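Local atomic coordinates of Tv2483 (Treponema vincentii, PDB entry 6DET), a protein that binds L-arginine with high selectivity, probably as the substrate-binding lipoprotein of an ABC-type amino-acid transporter. Residues Y61-F66 against P77-I82; L49-E54 against R252-S257. All blocks are in the same frame, centred on the assembly; numbering follows the deposited sequence.

Interaction 1: Y61-F66 against P77-I82; sequences YDIDIF and PIFYPI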
loop_
_atom_site.group_PDB
_atom_site.type_symbol
_atom_site.label_atom_id
_atom_site.label_comp_id
_atom_site.label_asym_id
_atom_site.label_seq_id
_atom_site.Cartn_x
_atom_site.Cartn_y
_atom_site.Cartn_z
ATOM N N TYR A 61 -9.165 -5.736 -1.386
ATOM C CA TYR A 61 -8.323 -6.923 -1.287
ATOM C C TYR A 61 -7.787 -7.093 0.126
ATOM O O TYR A 61 -7.832 -8.192 0.687
ATOM C CB TYR A 61 -7.181 -6.802 -2.279
ATOM C CG TYR A 61 -6.288 -8.007 -2.404
ATOM C CD1 TYR A 61 -6.797 -9.250 -2.790
ATOM C CD2 TYR A 61 -4.919 -7.891 -2.200
ATOM C CE1 TYR A 61 -5.951 -10.365 -2.949
ATOM C CE2 TYR A 61 -4.075 -8.987 -2.369
ATOM C CZ TYR A 61 -4.607 -10.218 -2.745
ATOM O OH TYR A 61 -3.813 -11.324 -2.930
ATOM N N ASP A 62 -7.224 -6.017 0.699
ATOM C CA ASP A 62 -6.657 -6.094 2.046
ATOM C C ASP A 62 -7.746 -6.372 3.060
ATOM O O ASP A 62 -7.524 -7.073 4.046
ATOM C CB ASP A 62 -5.947 -4.797 2.431
ATOM C CG ASP A 62 -4.629 -4.580 1.731
ATOM O OD1 ASP A 62 -4.170 -5.456 0.959
ATOM O OD2 ASP A 62 -4.021 -3.515 1.985
ATOM N N ILE A 63 -8.938 -5.831 2.820
ATOM C CA ILE A 63 -10.046 -6.018 3.744
ATOM C C ILE A 63 -10.518 -7.461 3.710
ATOM O O ILE A 63 -10.808 -8.062 4.753
ATOM C CB ILE A 63 -11.189 -5.046 3.372
ATOM C CG1 ILE A 63 -10.661 -3.616 3.173
ATOM C CG2 ILE A 63 -12.279 -5.093 4.396
ATOM C CD1 ILE A 63 -9.970 -3.014 4.359
ATOM N N ASP A 64 -10.610 -8.048 2.511
ATOM C CA ASP A 64 -11.048 -9.433 2.433
ATOM C C ASP A 64 -10.045 -10.346 3.133
ATOM O O ASP A 64 -10.429 -11.271 3.862
ATOM C CB ASP A 64 -11.221 -9.846 0.972
ATOM C CG ASP A 64 -12.528 -9.349 0.366
ATOM O OD1 ASP A 64 -13.401 -8.872 1.105
ATOM O OD2 ASP A 64 -12.675 -9.466 -0.859
ATOM N N ILE A 65 -8.750 -10.067 2.956
ATOM C CA ILE A 65 -7.712 -10.872 3.608
ATOM C C ILE A 65 -7.873 -10.816 5.127
ATOM O O ILE A 65 -7.919 -11.852 5.810
ATOM C CB ILE A 65 -6.305 -10.412 3.171
ATOM C CG1 ILE A 65 -6.045 -10.732 1.691
ATOM C CG2 ILE A 65 -5.230 -11.097 4.019
ATOM C CD1 ILE A 65 -4.791 -10.109 1.095
ATOM N N PHE A 66 -7.923 -9.608 5.692
ATOM C CA PHE A 66 -7.923 -9.512 7.146
ATOM C C PHE A 66 -9.253 -9.930 7.740
ATOM O O PHE A 66 -9.288 -10.449 8.861
ATOM C CB PHE A 66 -7.553 -8.089 7.589
ATOM C CG PHE A 66 -6.080 -7.913 7.812
ATOM C CD1 PHE A 66 -5.487 -8.392 8.962
ATOM C CD2 PHE A 66 -5.274 -7.324 6.852
ATOM C CE1 PHE A 66 -4.122 -8.270 9.173
ATOM C CE2 PHE A 66 -3.918 -7.186 7.073
ATOM C CZ PHE A 66 -3.338 -7.656 8.215
ATOM N N PRO A 77 -12.161 -8.284 13.408
ATOM C CA PRO A 77 -11.321 -7.317 12.701
ATOM C C PRO A 77 -11.916 -5.927 12.827
ATOM O O PRO A 77 -13.115 -5.756 12.628
ATOM C CB PRO A 77 -11.373 -7.805 11.248
ATOM C CG PRO A 77 -12.744 -8.398 11.131
ATOM C CD PRO A 77 -13.025 -9.045 12.485
ATOM N N ILE A 78 -11.089 -4.948 13.172
ATOM C CA ILE A 78 -11.521 -3.555 13.244
ATOM C C ILE A 78 -10.713 -2.761 12.231
ATOM O O ILE A 78 -9.498 -2.573 12.393
ATOM C CB ILE A 78 -11.360 -2.967 14.651
ATOM C CG1 ILE A 78 -12.237 -3.718 15.658
ATOM C CG2 ILE A 78 -11.732 -1.457 14.649
ATOM C CD1 ILE A 78 -11.899 -3.387 17.068
ATOM N N PHE A 79 -11.376 -2.247 11.200
ATOM C CA PHE A 79 -10.674 -1.510 10.158
ATOM C C PHE A 79 -10.768 -0.054 10.553
ATOM O O PHE A 79 -11.859 0.506 10.574
ATOM C CB PHE A 79 -11.258 -1.804 8.780
ATOM C CG PHE A 79 -11.033 -3.235 8.353
ATOM C CD1 PHE A 79 -9.803 -3.620 7.878
ATOM C CD2 PHE A 79 -12.035 -4.180 8.470
ATOM C CE1 PHE A 79 -9.560 -4.943 7.499
ATOM C CE2 PHE A 79 -11.805 -5.511 8.106
ATOM C CZ PHE A 79 -10.566 -5.879 7.604
ATOM N N TYR A 80 -9.634 0.528 10.931
ATOM C CA TYR A 80 -9.605 1.842 11.550
ATOM C C TYR A 80 -8.998 2.819 10.560
ATOM O O TYR A 80 -7.803 2.702 10.231
ATOM C CB TYR A 80 -8.806 1.859 12.854
ATOM C CG TYR A 80 -8.932 3.214 13.549
ATOM C CD1 TYR A 80 -10.163 3.868 13.611
ATOM C CD2 TYR A 80 -7.835 3.850 14.115
ATOM C CE1 TYR A 80 -10.300 5.104 14.216
ATOM C CE2 TYR A 80 -7.968 5.096 14.730
ATOM C CZ TYR A 80 -9.206 5.713 14.774
ATOM O OH TYR A 80 -9.369 6.945 15.371
ATOM N N PRO A 81 -9.762 3.770 10.042
ATOM C CA PRO A 81 -9.176 4.757 9.130
ATOM C C PRO A 81 -8.180 5.645 9.858
ATOM O O PRO A 81 -8.505 6.259 10.879
ATOM C CB PRO A 81 -10.388 5.554 8.639
ATOM C CG PRO A 81 -11.567 4.687 8.890
ATOM C CD PRO A 81 -11.233 3.862 10.096
ATOM N N ILE A 82 -6.982 5.744 9.299
ATOM C CA ILE A 82 -5.899 6.538 9.859
ATOM C C ILE A 82 -5.453 7.606 8.875
ATOM O O ILE A 82 -5.725 7.544 7.668
ATOM C CB ILE A 82 -4.693 5.692 10.262
ATOM C CG1 ILE A 82 -4.122 4.929 9.052
ATOM C CG2 ILE A 82 -5.097 4.697 11.388
ATOM C CD1 ILE A 82 -2.754 4.305 9.301
#
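I63 lays both branches against one face of the F79 ring because its first torsion (chi1 -49°) sets CG2 anti to the backbone N and leaves CG1 beside that N. CG2 lies over the face, 3.9 Å from the ring centroid and 20° off the normal, which meets the geometry of a CH-pi contact; CD1, carried by CG1, packs 3.6 Å from F79 CD1. On the strand side, F79 holds CG anti to its carbonyl carbon, and the ring projects at the helix.

F66 meets the same ring differently: its CB sits at the rim, near the ring plane, 3.7 Å from F79 CE1. The F66 ring leads away toward strands 37-42 and 98-104, and packs edge-to-face with F221. More lightly, P77 CB comes within 4.1 Å of F66 O.

No hydrogen bond crosses the interface; the F79 ring, met over a face by I63 and at its edge by F66, is its centre. The short axes approach to 9.9 Å at 155°, nearly antiparallel. Strand 37-42, helix 61-73 and strand 76-81, parallel to the first, form a beta-alpha-beta crossover, with hairpin 51-52/58-59 inserted, in an alpha/beta lobe of this family 3 solute-binding protein.

Interaction 2: L49-E54 against R252-S257; sequences LSFRNE and RKWFGS
F51 and W254 reach for each other from opposite directions, and their outer ring atoms make the closest approach between 49-54 and 252-257, F51 CE1 to W254 CZ3 at 3.7 Å. The F51 ring gets there through a first torsion of 67°, which places CG between the backbone N and the carbonyl carbon and swings the phenyl group toward the helix end. W254 instead has CG anti to its carbonyl carbon (chi1 -72°), and its indole extends from the last turn of helix 246-255 with the six-membered ring foremost. W254 CZ3 lies at the edge of the F51 ring, in its plane. The ring planes are almost perpendicular, at 89°, yet with centroids 5.8 Å apart the pair is oblique, with neither a stack nor a clean T-shape.

A second, looser contact lies beside the first. L49 CB starts out away from the helix, but the extended chi2 carries CD2 back to 4.0 Å from F255 CZ, near the plane of that ring. F255 also packs edge-to-face with Y61, while L49 lies on Y61 and I195, so this end of the contact merges with a wider apolar cluster.

The polar end of the indole turns elsewhere: W254 NE1 donates to D64 OD2, which also takes the salt bridge from K253 NZ. K253 CE in turn lies 3.3 Å above the plane of the indole, offset toward its rim.

Since no hydrogen bond joins the two segments, their cohesion probably rests on apolar burial and dispersion, with the F51 edge against the indole and a leucine methyl against F255, while D64, outside both, probably fixes the rotation of the indole.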
loop_
_atom_site.group_PDB
_atom_site.type_symbol
_atom_site.label_atom_id
_atom_site.label_comp_id
_atom_site.label_asym_id
_atom_site.label_seq_id
_atom_site.Cartn_x
_atom_site.Cartn_y
_atom_site.Cartn_z
ATOM N N LEU A 49 -7.529 -1.960 -2.862
ATOM C CA LEU A 49 -7.030 -2.540 -1.610
ATOM C C LEU A 49 -7.917 -2.220 -0.402
ATOM O O LEU A 49 -8.144 -3.092 0.446
ATOM C CB LEU A 49 -5.616 -2.031 -1.341
ATOM C CG LEU A 49 -4.528 -2.354 -2.396
ATOM C CD1 LEU A 49 -3.185 -1.804 -1.909
ATOM C CD2 LEU A 49 -4.453 -3.851 -2.650
ATOM N N SER A 50 -8.393 -0.980 -0.281
ATOM C CA SER A 50 -9.151 -0.557 0.896
ATOM C C SER A 50 -9.785 0.789 0.606
ATOM O O SER A 50 -9.138 1.821 0.797
ATOM C CB SER A 50 -8.284 -0.436 2.158
ATOM O OG SER A 50 -7.167 0.407 1.942
ATOM N N PHE A 51 -11.027 0.756 0.132
ATOM C CA PHE A 51 -11.739 1.948 -0.325
ATOM C C PHE A 51 -13.202 1.830 0.101
ATOM O O PHE A 51 -13.640 0.799 0.618
ATOM C CB PHE A 51 -11.606 2.120 -1.840
ATOM C CG PHE A 51 -12.299 1.048 -2.629
ATOM C CD1 PHE A 51 -11.665 -0.164 -2.876
ATOM C CD2 PHE A 51 -13.585 1.237 -3.113
ATOM C CE1 PHE A 51 -12.311 -1.173 -3.578
ATOM C CE2 PHE A 51 -14.231 0.243 -3.825
ATOM C CZ PHE A 51 -13.585 -0.972 -4.064
ATOM N N ARG A 52 -13.967 2.916 -0.095
ATOM C CA ARG A 52 -15.386 2.952 0.278
ATOM C C ARG A 52 -16.269 2.595 -0.915
ATOM O O ARG A 52 -16.173 3.222 -1.970
ATOM C CB ARG A 52 -15.786 4.342 0.790
ATOM C CG ARG A 52 -15.021 4.811 2.008
ATOM C CD ARG A 52 -15.720 4.414 3.295
ATOM N NE ARG A 52 -14.950 4.741 4.490
ATOM C CZ ARG A 52 -15.300 4.355 5.711
ATOM N NH1 ARG A 52 -16.415 3.642 5.884
ATOM N NH2 ARG A 52 -14.542 4.676 6.757
ATOM N N ASN A 53 -17.144 1.608 -0.745
ATOM C CA ASN A 53 -18.073 1.243 -1.807
ATOM C C ASN A 53 -19.286 2.186 -1.778
ATOM O O ASN A 53 -19.362 3.116 -0.964
ATOM C CB ASN A 53 -18.461 -0.242 -1.689
ATOM C CG ASN A 53 -19.332 -0.560 -0.447
ATOM O OD1 ASN A 53 -19.761 0.338 0.268
ATOM N ND2 ASN A 53 -19.619 -1.848 -0.226
ATOM N N GLU A 54 -20.237 1.957 -2.697
ATOM C CA GLU A 54 -21.414 2.831 -2.825
ATOM C C GLU A 54 -22.215 2.920 -1.523
ATOM O O GLU A 54 -22.910 3.914 -1.285
ATOM C CB GLU A 54 -22.315 2.333 -3.962
ATOM C CG GLU A 54 -22.900 0.907 -3.764
ATOM C CD GLU A 54 -21.870 -0.227 -3.893
ATOM O OE1 GLU A 54 -20.760 0.014 -4.418
ATOM O OE2 GLU A 54 -22.174 -1.361 -3.460
ATOM N N ARG A 252 -8.184 -12.843 -7.703
ATOM C CA ARG A 252 -8.900 -12.937 -8.975
ATOM C C ARG A 252 -10.134 -12.042 -8.951
ATOM O O ARG A 252 -10.443 -11.371 -9.937
ATOM C CB ARG A 252 -9.277 -14.398 -9.262
ATOM C CG ARG A 252 -8.061 -15.318 -9.435
ATOM C CD ARG A 252 -8.431 -16.727 -9.900
ATOM N NE ARG A 252 -7.229 -17.498 -10.179
ATOM C CZ ARG A 252 -6.681 -18.382 -9.343
ATOM N NH1 ARG A 252 -7.239 -18.631 -8.163
ATOM N NH2 ARG A 252 -5.572 -19.029 -9.687
ATOM N N LYS A 253 -10.823 -11.998 -7.812
ATOM C CA LYS A 253 -11.966 -11.101 -7.637
ATOM C C LYS A 253 -11.587 -9.650 -7.884
ATOM O O LYS A 253 -12.297 -8.918 -8.595
ATOM C CB LYS A 253 -12.523 -11.266 -6.225
ATOM C CG LYS A 253 -13.632 -10.293 -5.813
ATOM C CD LYS A 253 -13.855 -10.400 -4.281
ATOM C CE LYS A 253 -14.824 -9.375 -3.721
ATOM N NZ LYS A 253 -14.932 -9.542 -2.241
ATOM N N TRP A 254 -10.488 -9.198 -7.281
ATOM C CA TRP A 254 -10.168 -7.772 -7.269
ATOM C C TRP A 254 -9.276 -7.328 -8.429
ATOM O O TRP A 254 -9.351 -6.158 -8.845
ATOM C CB TRP A 254 -9.492 -7.408 -5.947
ATOM C CG TRP A 254 -10.440 -7.419 -4.796
ATOM C CD1 TRP A 254 -10.506 -8.339 -3.794
ATOM C CD2 TRP A 254 -11.491 -6.475 -4.546
ATOM N NE1 TRP A 254 -11.524 -8.018 -2.925
ATOM C CE2 TRP A 254 -12.145 -6.876 -3.370
ATOM C CE3 TRP A 254 -11.933 -5.330 -5.202
ATOM C CZ2 TRP A 254 -13.222 -6.159 -2.831
ATOM C CZ3 TRP A 254 -13.004 -4.629 -4.670
ATOM C CH2 TRP A 254 -13.632 -5.050 -3.504
ATOM N N PHE A 255 -8.438 -8.229 -8.957
ATOM C CA PHE A 255 -7.445 -7.902 -9.965
ATOM C C PHE A 255 -7.668 -8.606 -11.297
ATOM O O PHE A 255 -7.031 -8.229 -12.275
ATOM C CB PHE A 255 -6.027 -8.272 -9.473
ATOM C CG PHE A 255 -5.573 -7.515 -8.243
ATOM C CD1 PHE A 255 -5.284 -6.160 -8.307
ATOM C CD2 PHE A 255 -5.424 -8.176 -7.028
ATOM C CE1 PHE A 255 -4.887 -5.457 -7.161
ATOM C CE2 PHE A 255 -4.992 -7.497 -5.897
ATOM C CZ PHE A 255 -4.739 -6.127 -5.963
ATOM N N GLY A 256 -8.512 -9.630 -11.358
ATOM C CA GLY A 256 -8.726 -10.378 -12.580
ATOM C C GLY A 256 -7.767 -11.545 -12.773
ATOM O O GLY A 256 -7.956 -12.336 -13.707
ATOM N N SER A 257 -6.744 -11.651 -11.936
ATOM C CA SER A 257 -5.800 -12.777 -11.929
ATOM C C SER A 257 -5.222 -12.932 -10.534
ATOM O O SER A 257 -5.427 -12.086 -9.650
ATOM C CB SER A 257 -4.680 -12.562 -12.952
ATOM O OG SER A 257 -3.820 -11.521 -12.524
#

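Both contacts are partly buried, with centres 13 Å apart, and neither has a hydrogen bond across it. Interaction 1 buries more surface, 194 against 120 Å², and joins neighbours in sequence: helix 61-73 and the strand after it. Interaction 2 closes a chain loop that encloses interaction 1, tying 49-54 to the C-terminal helix 246-255. Its L49 side chain lies about 6 Å from the bound arginine, whereas I63 is about 11 Å away. Aliphatic carbons against an aromatic ring dominate the first; an oblique aromatic pair with nearly perpendicular planes dominates the second. Helix 61-73 connects them, since Y61 CA packs 3.6 Å from W254 CD1 and the charged D64 spans from its helix to the helix of interaction 2.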